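Local atomic coordinates of putative phosphohistidine phosphatase SixA (Agrobacterium tumefaciens, PDB entry 2RFL), a protein that probably removes phosphate from phosphohistidine in proteins, as a SixA-type histidine phosphatase. Residues D56-S61 with S109-G114. Sequence-based numbering, arbitrary orientation.
Sequences DLILSS and SVMLVG
With M111 CG anti to its backbone N (chi1 171°) and a bend at chi3 of 98°, the selenomethionine folds its CE methyl against I58, whose CG1 stands beside its own N (chi1 -61°) and is met by CE at 3.8 Å. The two are paired neighbours on parallel strands in the mixed sheet of the histidine phosphatase fold, with strand 82-85 beyond 57-60 and strand 10-15 beyond 109-114. Branched I58 and V113 suit the extended backbone; on the face toward helix 64-77, V113 CG2 lies 3.9 Å from I58 CG2. On the opposite face, buried L59 and L112 turn CG beside their N, and their branched apolar ends pack alongside, L112 CD2 3.6 Å from L59 CD1. Between the strands the ladder alternates: L57 O accepts from M111 N, M111 O from L59 N, L59 O from V113 N, and V113 O from S61 N at 2.8 Å, each donor nearly along the C=O axis. At the N-terminal end, D56 OD2 takes the S109 N-H at 3.1 Å from above the carboxylate plane. S61 offers a hydroxyl that bonds both A63 N and H115 NE2, tying it to the histidine just after 109-114, while S60, compact enough to pack against C66 and T70 of that helix, has OG anti to its N and donates to S61 O at 2.8 Å, on a lone pair in the carbonyl plane.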
ATOM      1  N   ASP A  56       5.498  -7.211  -8.819  1.00 41.17           N
ATOM      2  CA  ASP A  56       5.957  -6.927 -10.191  1.00 39.23           C
ATOM      3  C   ASP A  56       5.873  -5.439 -10.507  1.00 36.77           C
ATOM      4  O   ASP A  56       6.792  -4.873 -11.045  1.00 35.34           O
ATOM      5  CB  ASP A  56       5.106  -7.709 -11.180  1.00 38.83           C
ATOM      6  CG  ASP A  56       4.999  -9.165 -10.813  1.00 40.87           C
ATOM      7  OD1 ASP A  56       5.895  -9.695 -10.114  1.00 44.59           O
ATOM      8  OD2 ASP A  56       4.028  -9.793 -11.230  1.00 39.35           O
ATOM      9  N   LEU A  57       4.741  -4.837 -10.144  1.00 34.27           N
ATOM     10  CA  LEU A  57       4.463  -3.408 -10.339  1.00 31.36           C
ATOM     11  C   LEU A  57       4.062  -2.657  -9.033  1.00 28.52           C
ATOM     12  O   LEU A  57       3.207  -3.124  -8.276  1.00 26.10           O
ATOM     13  CB  LEU A  57       3.381  -3.248 -11.418  1.00 30.40           C
ATOM     14  CG  LEU A  57       2.775  -1.846 -11.572  1.00 26.56           C
ATOM     15  CD1 LEU A  57       3.669  -0.816 -12.261  1.00 22.26           C
ATOM     16  CD2 LEU A  57       1.435  -1.982 -12.264  1.00 23.42           C
ATOM     17  N   ILE A  58       4.696  -1.513  -8.799  1.00 26.44           N
ATOM     18  CA  ILE A  58       4.343  -0.593  -7.713  1.00 25.68           C
ATOM     19  C   ILE A  58       3.709   0.689  -8.237  1.00 25.45           C
ATOM     20  O   ILE A  58       4.374   1.431  -8.963  1.00 24.68           O
ATOM     21  CB  ILE A  58       5.578  -0.147  -6.867  1.00 25.64           C
ATOM     22  CG1 ILE A  58       6.247  -1.341  -6.193  1.00 25.66           C
ATOM     23  CG2 ILE A  58       5.172   0.888  -5.806  1.00 26.07           C
ATOM     24  CD1 ILE A  58       7.674  -1.089  -5.794  1.00 24.91           C
ATOM     25  N   LEU A  59       2.447   0.957  -7.841  1.00 24.51           N
ATOM     26  CA  LEU A  59       1.751   2.230  -8.140  1.00 23.39           C
ATOM     27  C   LEU A  59       1.674   3.113  -6.900  1.00 24.00           C
ATOM     28  O   LEU A  59       1.153   2.722  -5.866  1.00 23.32           O
ATOM     29  CB  LEU A  59       0.350   1.984  -8.679  1.00 23.55           C
ATOM     30  CG  LEU A  59       0.169   1.100  -9.908  1.00 24.16           C
ATOM     31  CD1 LEU A  59      -1.289   0.869 -10.328  1.00 19.16           C
ATOM     32  CD2 LEU A  59       1.038   1.684 -11.019  1.00 23.59           C
ATOM     33  N   SER A  60       2.231   4.305  -6.987  1.00 25.47           N
ATOM     34  CA  SER A  60       2.376   5.168  -5.804  1.00 25.43           C
ATOM     35  C   SER A  60       1.909   6.573  -6.096  1.00 25.68           C
ATOM     36  O   SER A  60       2.053   7.034  -7.212  1.00 25.39           O
ATOM     37  CB  SER A  60       3.843   5.244  -5.372  1.00 25.51           C
ATOM     38  OG  SER A  60       4.074   6.177  -4.302  1.00 21.09           O
ATOM     39  N   SER A  61       1.371   7.240  -5.073  0.50 24.87           N
ATOM     40  CA  SER A  61       1.247   8.689  -5.040  0.50 23.90           C
ATOM     41  C   SER A  61       2.598   9.344  -5.397  0.50 25.29           C
ATOM     42  O   SER A  61       3.700   8.800  -5.139  0.50 24.64           O
ATOM     43  CB  SER A  61       0.764   9.157  -3.640  0.50 24.25           C
ATOM     44  OG  SER A  61       0.639  10.580  -3.467  0.50 16.25           O
ATOM     45  N   SER A 109       1.340  -9.691  -9.737  1.00 45.09           N
ATOM     46  CA  SER A 109       1.204  -9.034  -8.432  1.00 43.73           C
ATOM     47  C   SER A 109       1.449  -7.534  -8.444  1.00 42.46           C
ATOM     48  O   SER A 109       2.388  -7.029  -9.043  1.00 41.12           O
ATOM     49  CB  SER A 109       2.016  -9.724  -7.308  1.00 43.68           C
ATOM     50  OG  SER A 109       3.345 -10.003  -7.668  1.00 43.92           O
ATOM     51  N   VAL A 110       0.588  -6.822  -7.737  1.00 41.80           N
ATOM     52  CA  VAL A 110       0.627  -5.379  -7.774  1.00 41.79           C
ATOM     53  C   VAL A 110       0.432  -4.756  -6.396  1.00 39.85           C
ATOM     54  O   VAL A 110      -0.372  -5.208  -5.583  1.00 39.10           O
ATOM     55  CB  VAL A 110      -0.349  -4.801  -8.856  1.00 41.65           C
ATOM     56  CG1 VAL A 110      -1.669  -5.482  -8.757  1.00 45.17           C
ATOM     57  CG2 VAL A 110      -0.543  -3.293  -8.698  1.00 41.70           C
HETATM   58  N   MSE A 111       1.204  -3.706  -6.169  1.00 38.08           N
HETATM   59  CA  MSE A 111       1.224  -3.016  -4.917  1.00 36.08           C
HETATM   60  C   MSE A 111       0.864  -1.561  -5.120  1.00 34.53           C
HETATM   61  O   MSE A 111       1.452  -0.863  -5.958  1.00 33.65           O
HETATM   62  CB  MSE A 111       2.592  -3.094  -4.275  1.00 36.46           C
HETATM   63  CG  MSE A 111       2.693  -2.201  -3.083  1.00 37.81           C
HETATM   64 SE   MSE A 111       4.120  -2.665  -1.928  0.95 46.00          SE
HETATM   65  CE  MSE A 111       5.533  -1.376  -2.494  1.00 36.84           C
ATOM     66  N   LEU A 112      -0.086  -1.103  -4.323  1.00 32.55           N
ATOM     67  CA  LEU A 112      -0.444   0.287  -4.332  1.00 32.10           C
ATOM     68  C   LEU A 112       0.173   0.999  -3.139  1.00 31.54           C
ATOM     69  O   LEU A 112       0.144   0.476  -2.043  1.00 31.88           O
ATOM     70  CB  LEU A 112      -1.976   0.456  -4.366  1.00 31.29           C
ATOM     71  CG  LEU A 112      -2.763  -0.150  -5.534  1.00 32.14           C
ATOM     72  CD1 LEU A 112      -4.066   0.560  -5.478  1.00 35.42           C
ATOM     73  CD2 LEU A 112      -2.181  -0.015  -6.999  1.00 31.46           C
ATOM     74  N   VAL A 113       0.715   2.198  -3.358  1.00 31.01           N
ATOM     75  CA  VAL A 113       1.255   3.052  -2.273  1.00 31.24           C
ATOM     76  C   VAL A 113       0.543   4.434  -2.256  1.00 31.11           C
ATOM     77  O   VAL A 113       0.852   5.339  -3.020  1.00 29.65           O
ATOM     78  CB  VAL A 113       2.819   3.215  -2.373  1.00 31.05           C
ATOM     79  CG1 VAL A 113       3.424   4.059  -1.198  1.00 31.25           C
ATOM     80  CG2 VAL A 113       3.492   1.864  -2.473  1.00 32.50           C
ATOM     81  N   GLY A 114      -0.419   4.578  -1.356  1.00 32.53           N
ATOM     82  CA  GLY A 114      -1.192   5.828  -1.229  1.00 32.29           C
ATOM     83  C   GLY A 114      -1.652   6.056   0.193  1.00 31.89           C
ATOM     84  O   GLY A 114      -0.986   5.622   1.136  1.00 31.54           O
TER